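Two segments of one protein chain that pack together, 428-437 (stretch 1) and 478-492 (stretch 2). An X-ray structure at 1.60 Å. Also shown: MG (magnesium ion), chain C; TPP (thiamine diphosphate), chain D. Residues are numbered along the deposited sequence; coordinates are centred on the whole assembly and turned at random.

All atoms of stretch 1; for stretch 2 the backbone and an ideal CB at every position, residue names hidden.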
# COMPACT_ATOMS: atom_id res chain seq x y z
N GLY A 428 7.59 -7.20 -34.18
CA GLY A 428 6.96 -6.12 -34.92
C GLY A 428 7.84 -4.88 -34.88
O GLY A 428 8.67 -4.73 -33.97
N ASP A 429 7.67 -3.98 -35.85
CA ASP A 429 8.46 -2.75 -35.85
C ASP A 429 8.14 -1.81 -34.66
O ASP A 429 9.05 -1.18 -34.12
CB ASP A 429 8.44 -2.02 -37.21
CG ASP A 429 7.04 -1.72 -37.72
OD1 ASP A 429 6.07 -2.31 -37.24
OD2 ASP A 429 6.92 -0.91 -38.67
N GLY A 430 6.87 -1.73 -34.28
CA GLY A 430 6.48 -0.99 -33.09
C GLY A 430 7.03 -1.61 -31.81
O GLY A 430 7.65 -0.93 -30.98
N SER A 431 6.81 -2.92 -31.66
CA SER A 431 7.28 -3.66 -30.49
C SER A 431 8.79 -3.54 -30.31
O SER A 431 9.27 -3.41 -29.19
CB SER A 431 6.92 -5.15 -30.62
OG SER A 431 5.52 -5.35 -30.47
N PHE A 432 9.52 -3.59 -31.42
CA PHE A 432 10.99 -3.52 -31.43
C PHE A 432 11.52 -2.29 -30.68
O PHE A 432 12.59 -2.35 -30.07
CB PHE A 432 11.46 -3.47 -32.89
CG PHE A 432 12.92 -3.80 -33.10
CD1 PHE A 432 13.37 -5.11 -33.04
CD2 PHE A 432 13.82 -2.80 -33.44
CE1 PHE A 432 14.71 -5.40 -33.27
CE2 PHE A 432 15.15 -3.09 -33.68
CZ PHE A 432 15.59 -4.39 -33.59
N GLN A 433 10.77 -1.19 -30.72
CA GLN A 433 11.23 0.08 -30.13
C GLN A 433 11.25 0.13 -28.61
O GLN A 433 12.05 0.87 -28.04
CB GLN A 433 10.35 1.24 -30.62
CG GLN A 433 10.14 1.28 -32.12
CD GLN A 433 11.45 1.35 -32.87
OE1 GLN A 433 12.34 2.12 -32.50
NE2 GLN A 433 11.59 0.52 -33.90
N TYR A 434 10.38 -0.61 -27.95
CA TYR A 434 10.22 -0.40 -26.50
C TYR A 434 11.49 -0.65 -25.72
O TYR A 434 11.85 0.13 -24.83
CB TYR A 434 9.06 -1.23 -25.93
CG TYR A 434 7.70 -0.73 -26.39
CD1 TYR A 434 7.20 -1.09 -27.64
CD2 TYR A 434 6.92 0.08 -25.58
CE1 TYR A 434 5.96 -0.64 -28.06
CE2 TYR A 434 5.68 0.54 -25.99
CZ TYR A 434 5.21 0.18 -27.24
OH TYR A 434 4.00 0.62 -27.69
N SER A 435 12.20 -1.73 -26.07
CA SER A 435 13.41 -2.11 -25.36
C SER A 435 14.53 -2.36 -26.35
O SER A 435 15.31 -3.30 -26.21
CB SER A 435 13.17 -3.36 -24.51
OG SER A 435 12.22 -3.09 -23.50
N VAL A 436 14.60 -1.50 -27.36
CA VAL A 436 15.57 -1.62 -28.44
C VAL A 436 17.01 -1.73 -27.90
O VAL A 436 17.87 -2.39 -28.50
CB VAL A 436 15.42 -0.45 -29.44
CG1 VAL A 436 15.83 0.88 -28.82
CG2 VAL A 436 16.17 -0.72 -30.71
N GLN A 437 17.26 -1.13 -26.73
CA GLN A 437 18.61 -1.11 -26.16
C GLN A 437 19.13 -2.52 -25.84
O GLN A 437 20.34 -2.73 -25.73
CB GLN A 437 18.68 -0.24 -24.90
CG GLN A 437 18.16 1.17 -25.09
CD GLN A 437 16.71 1.30 -24.66
OE1 GLN A 437 15.94 0.37 -24.81
NE2 GLN A 437 16.35 2.47 -24.12
N UNK A 478 0.29 5.08 -36.74
CA UNK A 478 1.25 4.95 -37.84
C UNK A 478 2.68 5.24 -37.40
O UNK A 478 2.92 6.10 -36.56
CB UNK A 478 0.87 5.89 -38.98
N UNK A 479 3.63 4.50 -37.98
CA UNK A 479 5.04 4.61 -37.61
C UNK A 479 5.95 4.88 -38.81
O UNK A 479 6.85 4.09 -39.10
CB UNK A 479 5.49 3.33 -36.91
N UNK A 480 5.75 6.01 -39.50
CA UNK A 480 6.67 6.35 -40.59
C UNK A 480 8.05 6.76 -40.08
O UNK A 480 8.23 7.12 -38.91
CB UNK A 480 6.08 7.48 -41.44
N UNK A 481 9.02 6.70 -40.97
CA UNK A 481 10.33 7.25 -40.69
C UNK A 481 11.20 6.56 -39.65
O UNK A 481 12.00 7.22 -39.00
CB UNK A 481 10.14 8.70 -40.25
N UNK A 482 11.05 5.25 -39.47
CA UNK A 482 12.00 4.51 -38.63
C UNK A 482 12.98 3.77 -39.51
O UNK A 482 12.58 3.06 -40.43
CB UNK A 482 11.28 3.53 -37.70
N UNK A 483 14.27 3.93 -39.22
CA UNK A 483 15.30 3.18 -39.94
C UNK A 483 15.80 2.11 -38.99
O UNK A 483 16.68 2.33 -38.16
CB UNK A 483 16.44 4.08 -40.42
N UNK A 484 15.19 0.93 -39.11
CA UNK A 484 15.48 -0.13 -38.17
C UNK A 484 16.85 -0.77 -38.44
O UNK A 484 17.49 -1.26 -37.52
CB UNK A 484 14.38 -1.19 -38.23
N UNK A 485 17.31 -0.73 -39.69
CA UNK A 485 18.67 -1.17 -39.98
C UNK A 485 19.67 -0.34 -39.18
O UNK A 485 20.58 -0.88 -38.55
CB UNK A 485 18.96 -1.07 -41.48
N UNK A 486 19.46 0.97 -39.16
CA UNK A 486 20.32 1.86 -38.38
C UNK A 486 20.27 1.57 -36.89
O UNK A 486 21.27 1.74 -36.19
CB UNK A 486 19.92 3.32 -38.63
N UNK A 487 19.11 1.12 -36.39
CA UNK A 487 18.99 0.73 -34.98
C UNK A 487 19.89 -0.46 -34.64
O UNK A 487 20.56 -0.46 -33.61
CB UNK A 487 17.54 0.39 -34.65
N UNK A 488 19.91 -1.46 -35.52
CA UNK A 488 20.82 -2.58 -35.36
C UNK A 488 22.27 -2.14 -35.37
O UNK A 488 23.07 -2.56 -34.52
CB UNK A 488 20.58 -3.61 -36.46
N UNK A 489 22.63 -1.29 -36.34
CA UNK A 489 23.98 -0.77 -36.46
C UNK A 489 24.39 0.02 -35.22
O UNK A 489 25.53 -0.06 -34.76
CB UNK A 489 24.10 0.11 -37.71
N UNK A 490 23.44 0.77 -34.66
CA UNK A 490 23.70 1.60 -33.50
C UNK A 490 24.28 0.79 -32.33
O UNK A 490 25.11 1.28 -31.58
CB UNK A 490 22.41 2.30 -33.07
N UNK A 491 23.82 -0.45 -32.19
CA UNK A 491 24.23 -1.29 -31.06
C UNK A 491 25.22 -2.38 -31.46
O UNK A 491 25.56 -3.24 -30.65
CB UNK A 491 23.00 -1.93 -30.42
N UNK A 492 25.66 -2.33 -32.71
CA UNK A 492 26.73 -3.20 -33.19
C UNK A 492 26.29 -4.54 -33.78
O UNK A 492 27.14 -5.41 -34.04
CB UNK A 492 27.69 -3.47 -32.03
MG MG C . 3.99 -3.01 -36.96
N1' TPP D . 2.71 -0.29 -24.52
C2' TPP D . 3.14 -1.45 -23.88
CM2 TPP D . 4.30 -1.41 -22.93
N3' TPP D . 2.49 -2.65 -24.09
C4' TPP D . 1.41 -2.71 -24.95
N4' TPP D . 0.78 -3.87 -25.14
C5' TPP D . 1.01 -1.56 -25.63
C6' TPP D . 1.64 -0.34 -25.40
C7' TPP D . -0.17 -1.62 -26.56
N3 TPP D . 0.03 -2.32 -27.83
C2 TPP D . -0.41 -3.60 -28.09
S1 TPP D . -0.08 -4.11 -29.59
C5 TPP D . 0.62 -2.70 -29.96
C4 TPP D . 0.62 -1.77 -28.92
CM4 TPP D . 1.20 -0.38 -28.99
C6 TPP D . 1.14 -2.57 -31.36
C7 TPP D . 2.24 -3.54 -31.74
O7 TPP D . 2.73 -3.06 -32.97
PA TPP D . 3.87 -3.85 -33.79
O1A TPP D . 4.91 -4.34 -32.83
O2A TPP D . 4.47 -2.96 -34.84
O3A TPP D . 3.12 -5.16 -34.34
PB TPP D . 2.02 -5.27 -35.50
O1B TPP D . 0.69 -5.28 -34.82
O2B TPP D . 2.28 -6.59 -36.19
O3B TPP D . 2.10 -4.11 -36.44

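Position 478 lies out of reach of stretch 1 and admits almost any residue; it is Asp478. At 479 the CA-to-CB bond points toward stretch 1, with the ideal CB 4.8 Å from Asp429 OD2. Beyond lies the CA of Gly430, a bare patch of backbone, so a medium-sized apolar group would suit, although a polar one could address the carboxylate. The residue is Leu479, whose CD1 packs 3.5 Å from Gly430 CA.

Positions 480 and 481 meet nothing of stretch 1. The phi of -71° at 480 is compatible with proline, and the positive phi at 481 favours glycine; they are Pro480 and Gly481.

The CB of 482 points toward stretch 1, 4.9 Å from Gln433 NE2. An acceptor or an aliphatic chain could fit. Leu482 takes the second course, its CD1 3.9 Å from Gln433 NE2, which already donates to Asp429 O.

Position 483 is out of reach but immediately precedes a helix, where Asp, Asn, Ser or Thr commonly cap free amides. Asp483 does so, its OD1 accepting from the backbone N of 486 at 3.0 Å.

At 484 the CB faces the Phe432 ring, 5.0 Å from CE2, and the CB of Asp429 is also within range of a longer chain. A branched or long aliphatic residue is expected. Ile484 sets CG2 3.7 Å from Phe432 CE2, while CD1 reaches 3.5 Å from Asp429 CB, the residue whose OD1 binds magnesium.

Position 485 points away and 486 is out of reach, so many helix-compatible residues would serve; they are Val485 and Ala486.

Position 487 points toward stretch 1, its CB 4.3 Å from both Val436 CG2 and Phe432 CE2. Apolar chains could fill this site, but the amide of Gln433 makes a longer polar group attractive, especially one that both donates and accepts. Gln487 pairs amide to amide: its NE2 donates to Gln433 OE1 at 2.5 Å, and Gln433 NE2 donates to Gln487 OE1 at 3.1 Å. Gln487 OE1 also lies at the edge of the Phe432 ring, 3.4 Å from CD2.

Position 488 points sideways and 489 and 490 are out of reach: Gly488, Lys489, Ala490.

At 491 the CB points toward Val436 and Gln437, with room for a large flat side chain. Tyr491 lays one ring face under Gln437 CA, 4.3 Å from the ring centroid, a CH-pi contact, and its CE2 lies 4.3 Å from Val436 CG2. At 492, phi of 90° would jam a CB against the preceding carbonyl, and the residue is Gly492.

Stretch 2 478-492: DLPGLDIVAQGKAYG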
# COMPACT_ATOMS: atom_id res chain seq x y z
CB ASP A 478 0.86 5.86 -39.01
CG ASP A 478 -0.41 5.40 -39.69
OD1 ASP A 478 -0.47 4.21 -40.07
OD2 ASP A 478 -1.34 6.21 -39.82
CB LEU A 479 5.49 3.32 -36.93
CG LEU A 479 4.77 2.92 -35.66
CD1 LEU A 479 5.23 1.53 -35.19
CD2 LEU A 479 4.96 3.98 -34.57
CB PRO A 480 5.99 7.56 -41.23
CG PRO A 480 5.29 8.21 -40.09
CD PRO A 480 4.73 7.05 -39.30
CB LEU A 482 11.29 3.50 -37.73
CG LEU A 482 10.33 4.07 -36.70
CD1 LEU A 482 9.51 2.96 -36.08
CD2 LEU A 482 11.12 4.84 -35.64
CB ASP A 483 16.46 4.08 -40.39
CG ASP A 483 17.49 3.34 -41.25
OD1 ASP A 483 17.54 2.09 -41.21
OD2 ASP A 483 18.27 4.01 -41.96
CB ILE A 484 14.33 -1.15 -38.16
CG1 ILE A 484 13.04 -0.42 -37.74
CG2 ILE A 484 14.64 -2.31 -37.22
CD1 ILE A 484 11.82 -1.31 -37.65
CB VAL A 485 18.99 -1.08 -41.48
CG1 VAL A 485 20.47 -1.36 -41.75
CG2 VAL A 485 18.08 -2.03 -42.27
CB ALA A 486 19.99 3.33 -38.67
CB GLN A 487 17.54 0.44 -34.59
CG GLN A 487 16.65 1.66 -34.63
CD GLN A 487 15.20 1.38 -34.27
OE1 GLN A 487 14.68 0.28 -34.46
NE2 GLN A 487 14.53 2.40 -33.75
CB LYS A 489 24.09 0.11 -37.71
CG LYS A 489 25.46 0.72 -37.95
CD LYS A 489 25.46 1.60 -39.20
CE LYS A 489 26.82 2.25 -39.42
NZ LYS A 489 26.88 3.03 -40.69
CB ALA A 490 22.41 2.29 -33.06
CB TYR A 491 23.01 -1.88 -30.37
CG TYR A 491 22.18 -0.82 -29.71
CD1 TYR A 491 22.70 -0.08 -28.66
CD2 TYR A 491 20.90 -0.54 -30.15
CE1 TYR A 491 21.97 0.91 -28.05
CE2 TYR A 491 20.15 0.45 -29.54
CZ TYR A 491 20.70 1.17 -28.50
OH TYR A 491 19.96 2.16 -27.89
O HOH W 1 4.82 -5.18 -37.31
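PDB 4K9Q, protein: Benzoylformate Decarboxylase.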